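Local coordinates for protein oxalate--CoA ligase (PDB 5IE2) that belongs to the AMP-binding (ANL) enzyme superfamily and binds adenosine-5'-triphosphate, with a magnesium ion also present, at residues A[81-85]-A[164-168]; A[293-299]-A[428-432]. All coordinates share one frame; numbering follows the deposited sequence.

How the contacts relate
The two contacts illustrate how a two-part enzyme is knit together at well-separated points. Contact 1 is buried and lies within the large N-terminal part, tying a short hairpin to the edge of a larger sheet. Contact 2, partly buried, links that part to the C-terminal one. In sequence they stand in series, the first closing before the second opens. In space they lie on opposite sides of the chain's centre, their centres 36 Å and their nearest atoms about 24 Å apart. Each has a residue in the neighbourhood of the bound ATP: the side chain of L168 in contact 1 is about 8 Å from it, that of A293 in contact 2 about 10 Å.

Contact 1: A[81-85]-A[164-168]; sequences ATAAP and GALFL
T82 sets OG1 beside its own backbone N (chi1 -62°), against C of G164, and thereby CG2 anti to that nitrogen, 3.6 Å from N of L166. A water joins OG1 to the carbonyl of G164. L166 reaches the partner strand differently: its CG lies anti to the backbone N (chi1 170°), and the bend that follows carries CD1 back to P85, 3.6 Å from its CD, the two side chains crossing at about a right angle. CD2 of L168 meets CG of the same proline.

Between these side chains the backbones pair in parallel at a single bridge. N of A83 donates to O of A165 (2.8 Å), arriving well above the carbonyl plane; O of A83 takes the N-H of F167 (2.9 Å) and also faces CA of L166. The backbone of A84 is hydrogen-bonded to V59 and L61 of the neighbouring strand, so the pairing hooks the 164-169/179-183 hairpin onto the outermost strand of a sheet. Within that hairpin A165 and L166 both face L182, a classic beta bulge early in the strand, whose far end leads into the Gly/Ser/Thr-rich, P-loop-like turn characteristic of ANL enzymes.

Contact 2: A[293-299]-A[428-432]; sequences APVILSR and AVLLT
L431 enters the interface with its side chain directed at A293, V295 and I296, and can be traced outward from the backbone. Its CB rests against CG1 of V295 at 3.8 Å, the two side chains running obliquely to one another. Beyond CB, CG stands beside the backbone N (chi1 -69°) and CD1 continues the extended line (chi2 -177°), which delivers that methyl to the start of the opposing helix. There CD1 meets CB of A293 at 3.8 Å and CG1 of I296 at 4.0 Å. Q265, on helix 261-273, also touches L431, and the same helix covers I296. Alongside, CB of A293 packs on CB of A428 at 4.0 Å.

A293 is the N-cap residue of helix 294-304, which belongs to the large N-terminal part, whereas A428 lies on helix 423-430 of the C-terminal part; the contact is thus an interdomain seam of the two-part ANL architecture. In the first turn of helix 294-304, N of V295 is served by a water (3.0 Å) that donates in turn to O of A428.

T432 adds to the cover of V295, its CG2 lying 3.8 Å from CB of that valine. Its hydroxyl is engaged within its own segment: OG1 donates to O of V429 over 2.8 Å, in the carbonyl plane and on a lone pair, a bond that helps fix the rotation of the threonine; the same oxygen also accepts the N-H of T432. R299 reaches over with an extended chain, and NH2 makes a weak bond to O of L431 (3.3 Å, 129° at the hydrogen). Two waters sit in the guanidinium plane at its edge, one of them linking NH2 to O of T432, while NH1 comes close to R460, a like charge.

Contact 1: A[81-85]-A[164-168]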
loop_
_atom_site.group_PDB
_atom_site.type_symbol
_atom_site.label_atom_id
_atom_site.label_comp_id
_atom_site.label_asym_id
_atom_site.label_seq_id
_atom_site.Cartn_x
_atom_site.Cartn_y
_atom_site.Cartn_z
ATOM N N ALA A 81 -9.677 -1.001 -20.280
ATOM C CA ALA A 81 -9.909 0.293 -19.689
ATOM C C ALA A 81 -9.013 0.452 -18.483
ATOM O O ALA A 81 -8.352 -0.500 -18.059
ATOM C CB ALA A 81 -11.412 0.437 -19.300
ATOM N N THR A 82 -9.000 1.662 -17.925
ATOM C CA THR A 82 -8.142 1.994 -16.784
ATOM C C THR A 82 -9.011 2.103 -15.533
ATOM O O THR A 82 -9.958 2.886 -15.561
ATOM C CB THR A 82 -7.396 3.353 -17.024
ATOM O OG1 THR A 82 -6.551 3.221 -18.190
ATOM C CG2 THR A 82 -6.496 3.700 -15.824
ATOM N N ALA A 83 -8.691 1.346 -14.474
ATOM C CA ALA A 83 -9.448 1.421 -13.201
ATOM C C ALA A 83 -8.934 2.577 -12.346
ATOM O O ALA A 83 -7.720 2.687 -12.184
ATOM C CB ALA A 83 -9.317 0.137 -12.456
ATOM N N ALA A 84 -9.842 3.410 -11.799
ATOM C CA ALA A 84 -9.482 4.506 -10.910
ATOM C C ALA A 84 -10.233 4.277 -9.577
ATOM O O ALA A 84 -11.325 4.830 -9.378
ATOM C CB ALA A 84 -9.860 5.855 -11.545
ATOM N N PRO A 85 -9.660 3.461 -8.700
ATOM C CA PRO A 85 -10.275 3.209 -7.372
ATOM C C PRO A 85 -10.181 4.485 -6.528
ATOM O O PRO A 85 -9.156 5.175 -6.535
ATOM C CB PRO A 85 -9.435 2.077 -6.797
ATOM C CG PRO A 85 -8.217 1.957 -7.670
ATOM C CD PRO A 85 -8.439 2.661 -8.936
ATOM N N GLY A 164 -3.208 1.358 -20.495
ATOM C CA GLY A 164 -3.368 1.831 -19.116
ATOM C C GLY A 164 -4.228 0.829 -18.364
ATOM O O GLY A 164 -5.103 0.205 -18.939
ATOM N N ALA A 165 -3.982 0.669 -17.061
ATOM C CA ALA A 165 -4.765 -0.267 -16.293
ATOM C C ALA A 165 -5.194 0.314 -14.950
ATOM O O ALA A 165 -6.244 -0.064 -14.426
ATOM C CB ALA A 165 -3.925 -1.588 -16.052
ATOM N N LEU A 166 -4.372 1.200 -14.372
ATOM C CA LEU A 166 -4.638 1.645 -12.979
ATOM C C LEU A 166 -4.240 3.104 -12.914
ATOM O O LEU A 166 -3.225 3.486 -13.500
ATOM C CB LEU A 166 -3.854 0.791 -11.990
ATOM C CG LEU A 166 -3.837 1.263 -10.539
ATOM C CD1 LEU A 166 -5.284 1.294 -10.056
ATOM C CD2 LEU A 166 -2.990 0.322 -9.678
ATOM N N PHE A 167 -5.077 3.932 -12.313
ATOM C CA PHE A 167 -4.746 5.337 -12.160
ATOM C C PHE A 167 -5.008 5.652 -10.696
ATOM O O PHE A 167 -6.109 5.373 -10.232
ATOM C CB PHE A 167 -5.608 6.234 -13.053
ATOM C CG PHE A 167 -5.292 7.707 -12.897
ATOM C CD1 PHE A 167 -4.199 8.257 -13.535
ATOM C CD2 PHE A 167 -6.087 8.528 -12.108
ATOM C CE1 PHE A 167 -3.892 9.626 -13.385
ATOM C CE2 PHE A 167 -5.796 9.920 -11.961
ATOM C CZ PHE A 167 -4.732 10.451 -12.603
ATOM N N LEU A 168 -3.995 6.202 -10.014
ATOM C CA LEU A 168 -3.999 6.504 -8.563
ATOM C C LEU A 168 -3.389 7.875 -8.349
ATOM O O LEU A 168 -2.708 8.400 -9.232
ATOM C CB LEU A 168 -3.171 5.476 -7.762
ATOM C CG LEU A 168 -3.740 4.082 -7.788
ATOM C CD1 LEU A 168 -2.773 3.103 -7.185
ATOM C CD2 LEU A 168 -5.048 4.115 -7.023
HETATM O O HOH W 1 -6.718 1.524 -20.719
HETATM O O HOH W 2 -7.868 6.763 -8.558
#

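Contact 2: A[293-299]-A[428-432]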
loop_
_atom_site.group_PDB
_atom_site.type_symbol
_atom_site.label_atom_id
_atom_site.label_comp_id
_atom_site.label_asym_id
_atom_site.label_seq_id
_atom_site.Cartn_x
_atom_site.Cartn_y
_atom_site.Cartn_z
ATOM N N ALA A 293 9.721 0.252 13.130
ATOM C CA ALA A 293 10.755 0.355 14.134
ATOM C C ALA A 293 11.216 -1.047 14.521
ATOM O O ALA A 293 10.382 -1.971 14.619
ATOM C CB ALA A 293 10.223 1.126 15.376
ATOM N N PRO A 294 12.529 -1.221 14.770
ATOM C CA PRO A 294 13.025 -2.535 15.212
ATOM C C PRO A 294 12.263 -3.113 16.413
ATOM O O PRO A 294 12.063 -4.339 16.516
ATOM C CB PRO A 294 14.478 -2.245 15.578
ATOM C CG PRO A 294 14.868 -1.171 14.506
ATOM C CD PRO A 294 13.636 -0.298 14.405
ATOM N N VAL A 295 11.809 -2.246 17.304
ATOM C CA VAL A 295 11.110 -2.784 18.494
ATOM C C VAL A 295 9.741 -3.382 18.089
ATOM O O VAL A 295 9.298 -4.421 18.636
ATOM C CB VAL A 295 10.981 -1.708 19.566
ATOM C CG1 VAL A 295 9.991 -0.612 19.155
ATOM C CG2 VAL A 295 10.570 -2.352 20.928
ATOM N N ILE A 296 9.077 -2.801 17.083
ATOM C CA ILE A 296 7.833 -3.404 16.609
ATOM C C ILE A 296 8.112 -4.728 15.895
ATOM O O ILE A 296 7.358 -5.702 16.037
ATOM C CB ILE A 296 7.049 -2.468 15.672
ATOM C CG1 ILE A 296 6.800 -1.102 16.353
ATOM C CG2 ILE A 296 5.745 -3.158 15.197
ATOM C CD1 ILE A 296 6.128 -1.269 17.815
ATOM N N LEU A 297 9.193 -4.769 15.116
ATOM C CA LEU A 297 9.572 -6.030 14.475
ATOM C C LEU A 297 9.754 -7.136 15.551
ATOM O O LEU A 297 9.170 -8.253 15.428
ATOM C CB LEU A 297 10.868 -5.831 13.640
ATOM C CG LEU A 297 11.336 -7.050 12.826
ATOM C CD1 LEU A 297 12.149 -6.563 11.590
ATOM C CD2 LEU A 297 12.201 -8.010 13.627
ATOM N N SER A 298 10.546 -6.829 16.592
ATOM C CA SER A 298 10.773 -7.767 17.710
ATOM C C SER A 298 9.487 -8.209 18.327
ATOM O O SER A 298 9.287 -9.408 18.619
ATOM C CB SER A 298 11.623 -7.116 18.822
ATOM O OG SER A 298 12.910 -6.942 18.314
ATOM N N ARG A 299 8.639 -7.240 18.619
ATOM C CA ARG A 299 7.366 -7.594 19.267
ATOM C C ARG A 299 6.518 -8.519 18.408
ATOM O O ARG A 299 5.873 -9.425 18.934
ATOM C CB ARG A 299 6.558 -6.348 19.617
ATOM C CG ARG A 299 7.176 -5.564 20.765
ATOM C CD ARG A 299 6.457 -4.252 21.027
ATOM N NE ARG A 299 7.235 -3.438 22.012
ATOM C CZ ARG A 299 7.017 -2.151 22.251
ATOM N NH1 ARG A 299 6.007 -1.545 21.649
ATOM N NH2 ARG A 299 7.815 -1.469 23.075
ATOM N N ALA A 428 11.856 5.553 16.114
ATOM C CA ALA A 428 12.194 4.202 16.548
ATOM C C ALA A 428 12.604 4.241 18.028
ATOM O O ALA A 428 12.276 3.339 18.795
ATOM C CB ALA A 428 13.317 3.615 15.689
ATOM N N VAL A 429 13.330 5.275 18.418
ATOM C CA VAL A 429 13.679 5.348 19.859
ATOM C C VAL A 429 12.440 5.603 20.732
ATOM O O VAL A 429 12.275 4.987 21.794
ATOM C CB VAL A 429 14.772 6.432 20.122
ATOM C CG1 VAL A 429 14.840 6.829 21.627
ATOM C CG2 VAL A 429 16.178 5.961 19.593
ATOM N N LEU A 430 11.567 6.502 20.313
ATOM C CA LEU A 430 10.377 6.826 21.137
ATOM C C LEU A 430 9.555 5.598 21.415
ATOM O O LEU A 430 9.052 5.399 22.529
ATOM C CB LEU A 430 9.498 7.834 20.428
ATOM C CG LEU A 430 10.187 9.186 20.301
ATOM C CD1 LEU A 430 9.343 10.125 19.401
ATOM C CD2 LEU A 430 10.397 9.735 21.719
ATOM N N LEU A 431 9.387 4.766 20.388
ATOM C CA LEU A 431 8.573 3.562 20.582
ATOM C C LEU A 431 9.171 2.527 21.560
ATOM O O LEU A 431 8.476 1.570 21.939
ATOM C CB LEU A 431 8.343 2.865 19.222
ATOM C CG LEU A 431 7.431 3.645 18.279
ATOM C CD1 LEU A 431 7.184 2.866 16.959
ATOM C CD2 LEU A 431 6.087 3.972 18.931
ATOM N N THR A 432 10.450 2.666 21.914
ATOM C CA THR A 432 11.041 1.730 22.887
ATOM C C THR A 432 10.806 2.181 24.328
ATOM O O THR A 432 11.132 1.438 25.255
ATOM C CB THR A 432 12.559 1.509 22.701
ATOM O OG1 THR A 432 13.289 2.687 23.046
ATOM C CG2 THR A 432 12.897 1.151 21.259
HETATM O O HOH W 3 12.939 0.513 17.794
HETATM O O HOH W 4 5.666 1.344 21.642
HETATM O O HOH W 5 10.691 -1.761 24.652
#